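Local coordinates for protein dihydrodipicolinate synthase (Agrobacterium tumefaciens, PDB 3B4U) that probably catalyses the condensation of pyruvate with aspartate semialdehyde, the first committed step of lysine biosynthesis, at residues G167-S172 with Q207-G212; R180-K183 with A189-I192; R196-G201 with Q219-M224. All blocks are in the same frame, centred on the assembly; numbering follows the deposited sequence.

How the contacts relate
All three contacts lie in one sector of a TIM barrel, where strands 165-170, 189-192 and 208-211 follow one another with their helices. Contact 1 is inside the barrel and carries Lys169, probably the Schiff-base lysine of the family; contact 2 packs helix 175-185 on strand 189-192, and contact 3 joins two helices of the outer layer. Centres of contacts 1 and 2 are about 9 Å apart, and Lys169 NZ packs 3.4 Å from Ile192 O. Contact 3 is centred about 11 Å from contact 1, with Leu198 CD1 3.6 Å from Gly208 O. Contacts 2 and 3, about 14 Å apart between centres, meet where Ile192 CD1 lies 3.6 Å from Gly201 CA.

Contact 1 (G167-S172 with Q207-G212); sequences GVKDSS and QGAISG
In the barrel interior, at what is probably the Schiff-base site, as in relatives that bind pyruvate through a lysine, buried Lys169 of strand 165-170 reaches across to Ala209 and Ile210 of strand 208-211. The terminal nitrogen Lys169 NZ donates a hydrogen bond of 3.1 Å to Ile210 O. The bond does not run straight out from the carbonyl: the C=O...N angle is 107°, and the donor stands above the carbonyl plane, 45° out of it. Lys169 NZ also lies 2.9 Å from Ile210 N, but both atoms are donors, so this closeness is not a hydrogen bond. An apolar contact accompanies the polar one: Lys169 CE lies 4.0 Å from Ile210 CB, the two side chains passing at a slant. Ala209 CB packs beside the amine, 3.8 Å from Lys169 NZ.

A bend in the lysine chain at chi2 (62°), followed by an extended tail, carries the amine to the backbone of Ile210. The two strands are the sixth and eighth of a parallel (beta/alpha)8 barrel, with strand 189-192 between them in the closed order; Lys169 therefore bridges strands that are not neighbours, and its side chain also rests on Leu191 of the strand between.

Next to the lysine, Asp170 fixes the turn that leaves the strand. Asp170 OD1 accepts Ser172 N at 3.0 Å from above the carboxylate plane, which makes an Asx turn, and Ser172 OG at 2.7 Å on the syn side. Asn140 ND2 of strand 136-140 is a further partner of Asp170 OD1, while Asp170 OD2 is hydrogen-bonded to Thr178 OG1 of helix 175-185.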
# COMPACT_ATOMS: atom_id res chain seq x y z
N GLY B 167 -19.12 11.48 -1.61
CA GLY B 167 -18.36 12.24 -2.57
C GLY B 167 -17.22 11.43 -3.12
O GLY B 167 -16.99 10.27 -2.76
N VAL B 168 -16.54 12.09 -4.06
CA VAL B 168 -15.41 11.53 -4.77
C VAL B 168 -14.33 12.59 -4.84
O VAL B 168 -14.62 13.71 -5.28
CB VAL B 168 -15.78 11.12 -6.21
CG1 VAL B 168 -14.56 10.48 -6.93
CG2 VAL B 168 -16.95 10.14 -6.24
N LYS B 169 -13.10 12.25 -4.47
CA LYS B 169 -11.96 13.10 -4.80
C LYS B 169 -11.36 12.55 -6.07
O LYS B 169 -10.72 11.49 -6.07
CB LYS B 169 -10.94 13.12 -3.66
CG LYS B 169 -9.70 13.93 -4.00
CD LYS B 169 -9.98 15.40 -4.27
CE LYS B 169 -8.74 16.17 -4.65
NZ LYS B 169 -9.08 17.62 -4.85
N ASP B 170 -11.61 13.25 -7.18
CA ASP B 170 -11.17 12.80 -8.46
C ASP B 170 -9.89 13.51 -8.82
O ASP B 170 -9.90 14.66 -9.26
CB ASP B 170 -12.24 13.07 -9.53
CG ASP B 170 -11.81 12.63 -10.90
OD1 ASP B 170 -10.80 11.92 -11.01
OD2 ASP B 170 -12.50 13.00 -11.86
N SER B 171 -8.79 12.81 -8.63
CA SER B 171 -7.45 13.28 -8.94
C SER B 171 -6.93 12.56 -10.19
O SER B 171 -5.75 12.44 -10.37
CB SER B 171 -6.53 13.10 -7.75
OG SER B 171 -6.99 13.95 -6.73
N SER B 172 -7.82 12.12 -11.05
CA SER B 172 -7.40 11.44 -12.28
C SER B 172 -6.77 12.37 -13.32
O SER B 172 -6.02 11.89 -14.17
CB SER B 172 -8.58 10.75 -12.95
OG SER B 172 -9.53 11.67 -13.40
N GLN B 207 -17.99 20.51 -6.01
CA GLN B 207 -18.07 21.05 -4.66
C GLN B 207 -16.77 21.52 -4.07
O GLN B 207 -16.76 21.95 -2.92
CB GLN B 207 -18.74 20.06 -3.71
CG GLN B 207 -20.24 20.02 -3.83
CD GLN B 207 -20.89 19.34 -2.64
OE1 GLN B 207 -20.43 19.44 -1.51
NE2 GLN B 207 -21.98 18.61 -2.91
N GLY B 208 -15.67 21.47 -4.82
CA GLY B 208 -14.42 22.01 -4.36
C GLY B 208 -13.23 21.10 -4.58
O GLY B 208 -13.10 20.46 -5.62
N ALA B 209 -12.30 21.09 -3.61
CA ALA B 209 -11.01 20.43 -3.77
C ALA B 209 -10.38 20.14 -2.42
O ALA B 209 -10.60 20.88 -1.45
CB ALA B 209 -10.04 21.33 -4.60
N ILE B 210 -9.58 19.09 -2.43
CA ILE B 210 -8.60 18.81 -1.40
C ILE B 210 -7.25 19.06 -2.06
O ILE B 210 -6.80 18.27 -2.87
CB ILE B 210 -8.72 17.37 -0.86
CG1 ILE B 210 -10.12 17.13 -0.23
CG2 ILE B 210 -7.61 17.09 0.14
CD1 ILE B 210 -10.42 15.70 0.08
N SER B 211 -6.66 20.20 -1.77
CA SER B 211 -5.63 20.79 -2.63
C SER B 211 -4.26 20.87 -1.99
O SER B 211 -4.11 21.44 -0.91
CB SER B 211 -6.08 22.20 -3.00
OG SER B 211 -5.00 22.96 -3.57
N GLY B 212 -3.24 20.39 -2.69
CA GLY B 212 -1.87 20.55 -2.25
C GLY B 212 -1.35 21.98 -2.38
O GLY B 212 -0.67 22.49 -1.50

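Contact 2 (R180-K183 with A189-I192); sequences RLLK and AILI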
# COMPACT_ATOMS: atom_id res chain seq x y z
N ARG B 180 -18.30 13.08 -16.55
CA ARG B 180 -19.29 12.03 -16.27
C ARG B 180 -19.61 11.93 -14.79
O ARG B 180 -20.76 11.73 -14.43
CB ARG B 180 -18.79 10.68 -16.76
CG ARG B 180 -18.74 10.59 -18.25
CD ARG B 180 -18.14 9.30 -18.71
NE ARG B 180 -19.04 8.20 -18.41
CZ ARG B 180 -18.72 7.08 -17.77
NH1 ARG B 180 -17.49 6.87 -17.33
NH2 ARG B 180 -19.65 6.16 -17.57
N LEU B 181 -18.58 12.07 -13.93
CA LEU B 181 -18.86 12.12 -12.50
C LEU B 181 -19.83 13.25 -12.20
O LEU B 181 -20.71 13.10 -11.37
CB LEU B 181 -17.60 12.30 -11.64
CG LEU B 181 -16.64 11.13 -11.53
CD1 LEU B 181 -15.49 11.58 -10.65
CD2 LEU B 181 -17.32 9.88 -10.96
N LEU B 182 -19.65 14.41 -12.82
CA LEU B 182 -20.53 15.52 -12.56
C LEU B 182 -21.95 15.27 -13.09
O LEU B 182 -22.92 15.53 -12.38
CB LEU B 182 -19.93 16.82 -13.10
CG LEU B 182 -18.64 17.26 -12.38
CD1 LEU B 182 -17.89 18.30 -13.21
CD2 LEU B 182 -18.94 17.77 -10.95
N LYS B 183 -22.07 14.72 -14.30
CA LYS B 183 -23.41 14.44 -14.86
C LYS B 183 -24.19 13.36 -14.13
O LYS B 183 -25.40 13.46 -13.96
CB LYS B 183 -23.27 14.03 -16.32
CG LYS B 183 -22.84 15.15 -17.22
CD LYS B 183 -22.55 14.61 -18.62
CE LYS B 183 -22.15 15.67 -19.60
NZ LYS B 183 -21.89 15.08 -20.95
N ALA B 189 -20.55 15.16 -3.50
CA ALA B 189 -19.48 16.17 -3.48
C ALA B 189 -18.36 15.65 -4.42
O ALA B 189 -17.56 14.78 -4.05
CB ALA B 189 -18.97 16.37 -2.07
N ILE B 190 -18.32 16.20 -5.64
CA ILE B 190 -17.28 15.84 -6.61
C ILE B 190 -16.19 16.87 -6.48
O ILE B 190 -16.40 18.05 -6.76
CB ILE B 190 -17.84 15.74 -8.03
CG1 ILE B 190 -19.01 14.77 -8.11
CG2 ILE B 190 -16.72 15.39 -9.00
CD1 ILE B 190 -18.72 13.37 -7.62
N LEU B 191 -15.03 16.43 -6.03
CA LEU B 191 -13.89 17.27 -5.72
C LEU B 191 -12.82 16.98 -6.77
O LEU B 191 -12.64 15.85 -7.19
CB LEU B 191 -13.39 16.95 -4.31
CG LEU B 191 -14.45 16.93 -3.22
CD1 LEU B 191 -13.81 16.56 -1.88
CD2 LEU B 191 -15.20 18.24 -3.13
N ILE B 192 -12.12 18.01 -7.23
CA ILE B 192 -11.30 17.89 -8.46
C ILE B 192 -9.85 18.22 -8.15
O ILE B 192 -9.51 19.31 -7.72
CB ILE B 192 -11.87 18.80 -9.58
CG1 ILE B 192 -13.25 18.31 -9.95
CG2 ILE B 192 -10.91 18.81 -10.78
CD1 ILE B 192 -14.01 19.30 -10.85
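Behind Ile190, the strand residue that meets Leu181 and Leu182 of the helix, Leu191 O and Asp170 N form a probable hydrogen bond of 2.8 Å. Together with a second probable bond, between Leu191 N and Val168 O, it fastens strand 189-192 to the parallel strand 165-170 and so presents Ile190 to the helical layer.

Across the contact itself the packing is apolar. Leu182 CD2 comes up to the root of the isoleucine, 3.7 Å from Ile190 CB and 3.8 Å from Ile190 CG2. Leu181, one residue earlier in the helix, adds two looser contacts: Leu181 CB touches Ile190 CG2 at 4.2 Å, and the carbonyl oxygen Leu181 O lies 4.0 Å from Ile190 CG1.

The first torsion of Ile190 (-55°) sets CG2 opposite the backbone N and CG1 opposite the carbonyl carbon, and both branches then reach the helix backbone or side chains. Around them, Val168 packs against Leu181 and Ile190 alike, Val151 and Val154 of helix 151-160 adjoin Leu181, and Leu204 covers part of Leu182. Strand 165-170, helix 175-185 and strand 189-192 make up one beta-alpha-beta crossover, the helix lying over the outer face of the two strands, the unit from which TIM barrels are built.

Contact 3 (R196-G201 with Q219-M224); sequences RDLARG and QEVRAM
Apolar side chains carry the meeting of helices 195-203 and 218-225, chiefly Leu198 against Met224. Leu198 CD2 lies 3.8 Å from Met224 CB, the two side chains crossing at about a right angle, and the same methyl, Leu198 CD2, reaches Val221 CG1 at 4.3 Å. Leu198 holds CG opposite its backbone N (chi1 174°), which brings CD2 against Met224 CB. Beside it the small Ala199 lets the backbones come close: the CA atoms of Ala199 and Met224 are 4.7 Å apart, and Ala199 CA is 3.8 Å from Met224 O. This is van der Waals packing, and no hydrogen bond crosses between the segments. The axes of segments 196-201 and 219-224 approach to 9.6 Å at an angle of 45°.

Polar bonds stay within each helix or lead away from the interface. On the far side of helix 195-203, Arg200 NH2 makes a salt bridge with Asp197 OD1 at 3.0 Å; the oxygen sits at the guanidinium edge, in its plane, yet is itself met from above the carboxylate plane. Arg200 also has a cation-pi partner in Trp175. From helix 218-225, Arg222 NH1 forms a salt bridge with Asp39 and a hydrogen bond to Gly37 O.

Inward, Leu198 packs on Ala209 and Val221 on Ser211. Met224 separately meets Ile234 of another helix, 232-240. The two helices precede and follow strand 208-211 in the chain, and they pack side by side in the helical shell that surrounds the strands of a TIM barrel.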
# COMPACT_ATOMS: atom_id res chain seq x y z
N ARG B 196 -6.15 22.49 -13.65
CA ARG B 196 -6.66 23.02 -14.91
C ARG B 196 -8.16 22.87 -15.08
O ARG B 196 -8.79 23.68 -15.79
CB ARG B 196 -5.92 22.45 -16.10
CG ARG B 196 -6.20 21.04 -16.32
CD ARG B 196 -5.49 20.46 -17.55
NE ARG B 196 -5.55 19.02 -17.44
CZ ARG B 196 -5.22 18.11 -18.35
NH1 ARG B 196 -4.83 18.45 -19.55
NH2 ARG B 196 -5.34 16.82 -18.03
N ASP B 197 -8.76 21.85 -14.45
CA ASP B 197 -10.21 21.67 -14.57
C ASP B 197 -11.00 21.94 -13.32
O ASP B 197 -12.20 21.75 -13.31
CB ASP B 197 -10.51 20.28 -15.08
CG ASP B 197 -10.15 20.15 -16.58
OD1 ASP B 197 -10.28 21.11 -17.37
OD2 ASP B 197 -9.82 19.07 -16.96
N LEU B 198 -10.35 22.48 -12.29
CA LEU B 198 -11.02 22.75 -11.02
C LEU B 198 -12.11 23.79 -11.14
O LEU B 198 -13.26 23.54 -10.82
CB LEU B 198 -9.98 23.13 -9.97
CG LEU B 198 -10.54 23.58 -8.61
CD1 LEU B 198 -11.44 22.52 -8.00
CD2 LEU B 198 -9.34 23.92 -7.72
N ALA B 199 -11.77 24.98 -11.65
CA ALA B 199 -12.79 26.03 -11.74
C ALA B 199 -13.87 25.64 -12.74
O ALA B 199 -15.05 25.83 -12.50
CB ALA B 199 -12.15 27.40 -12.07
N ARG B 200 -13.46 25.07 -13.87
CA ARG B 200 -14.38 24.56 -14.89
C ARG B 200 -15.38 23.58 -14.30
O ARG B 200 -16.58 23.65 -14.54
CB ARG B 200 -13.56 23.83 -15.96
CG ARG B 200 -14.31 23.33 -17.15
CD ARG B 200 -13.38 22.44 -17.96
NE ARG B 200 -13.93 22.05 -19.24
CZ ARG B 200 -13.31 21.23 -20.08
NH1 ARG B 200 -13.85 20.94 -21.26
NH2 ARG B 200 -12.14 20.71 -19.75
N GLY B 201 -14.90 22.69 -13.45
CA GLY B 201 -15.74 21.71 -12.81
C GLY B 201 -16.64 22.28 -11.74
O GLY B 201 -17.80 21.90 -11.64
N GLN B 219 -5.66 31.52 -0.77
CA GLN B 219 -6.67 32.39 -1.36
C GLN B 219 -6.85 32.16 -2.85
O GLN B 219 -7.97 32.18 -3.36
CB GLN B 219 -6.34 33.86 -1.08
CG GLN B 219 -6.82 34.32 0.27
CD GLN B 219 -8.32 34.46 0.28
OE1 GLN B 219 -8.89 35.24 -0.51
NE2 GLN B 219 -9.00 33.77 1.18
N GLU B 220 -5.75 31.93 -3.54
CA GLU B 220 -5.81 31.73 -4.97
C GLU B 220 -6.56 30.45 -5.33
O GLU B 220 -7.39 30.41 -6.24
CB GLU B 220 -4.40 31.70 -5.59
CG GLU B 220 -3.66 33.04 -5.55
CD GLU B 220 -3.03 33.42 -4.23
OE1 GLU B 220 -3.09 32.65 -3.24
OE2 GLU B 220 -2.46 34.53 -4.19
N VAL B 221 -6.30 29.39 -4.59
CA VAL B 221 -7.03 28.14 -4.81
C VAL B 221 -8.49 28.29 -4.40
O VAL B 221 -9.36 27.74 -5.06
CB VAL B 221 -6.35 26.93 -4.14
CG1 VAL B 221 -7.15 25.67 -4.41
CG2 VAL B 221 -4.91 26.75 -4.66
N ARG B 222 -8.78 29.03 -3.33
CA ARG B 222 -10.18 29.22 -2.93
C ARG B 222 -11.01 29.85 -4.05
O ARG B 222 -12.15 29.46 -4.28
CB ARG B 222 -10.25 30.05 -1.65
CG ARG B 222 -11.67 30.13 -1.13
CD ARG B 222 -11.82 31.03 0.10
NE ARG B 222 -13.24 31.15 0.44
CZ ARG B 222 -13.98 30.25 1.07
NH1 ARG B 222 -13.45 29.13 1.60
NH2 ARG B 222 -15.28 30.46 1.16
N ALA B 223 -10.42 30.80 -4.76
CA ALA B 223 -11.16 31.47 -5.84
C ALA B 223 -11.56 30.46 -6.91
O ALA B 223 -12.60 30.61 -7.53
CB ALA B 223 -10.33 32.58 -6.42
N MET B 224 -10.74 29.44 -7.11
CA MET B 224 -11.03 28.39 -8.07
C MET B 224 -12.03 27.36 -7.50
O MET B 224 -13.05 27.06 -8.12
CB MET B 224 -9.74 27.66 -8.45
CG MET B 224 -8.65 28.55 -9.03
SD MET B 224 -6.92 27.75 -9.07
CE MET B 224 -7.16 26.72 -10.57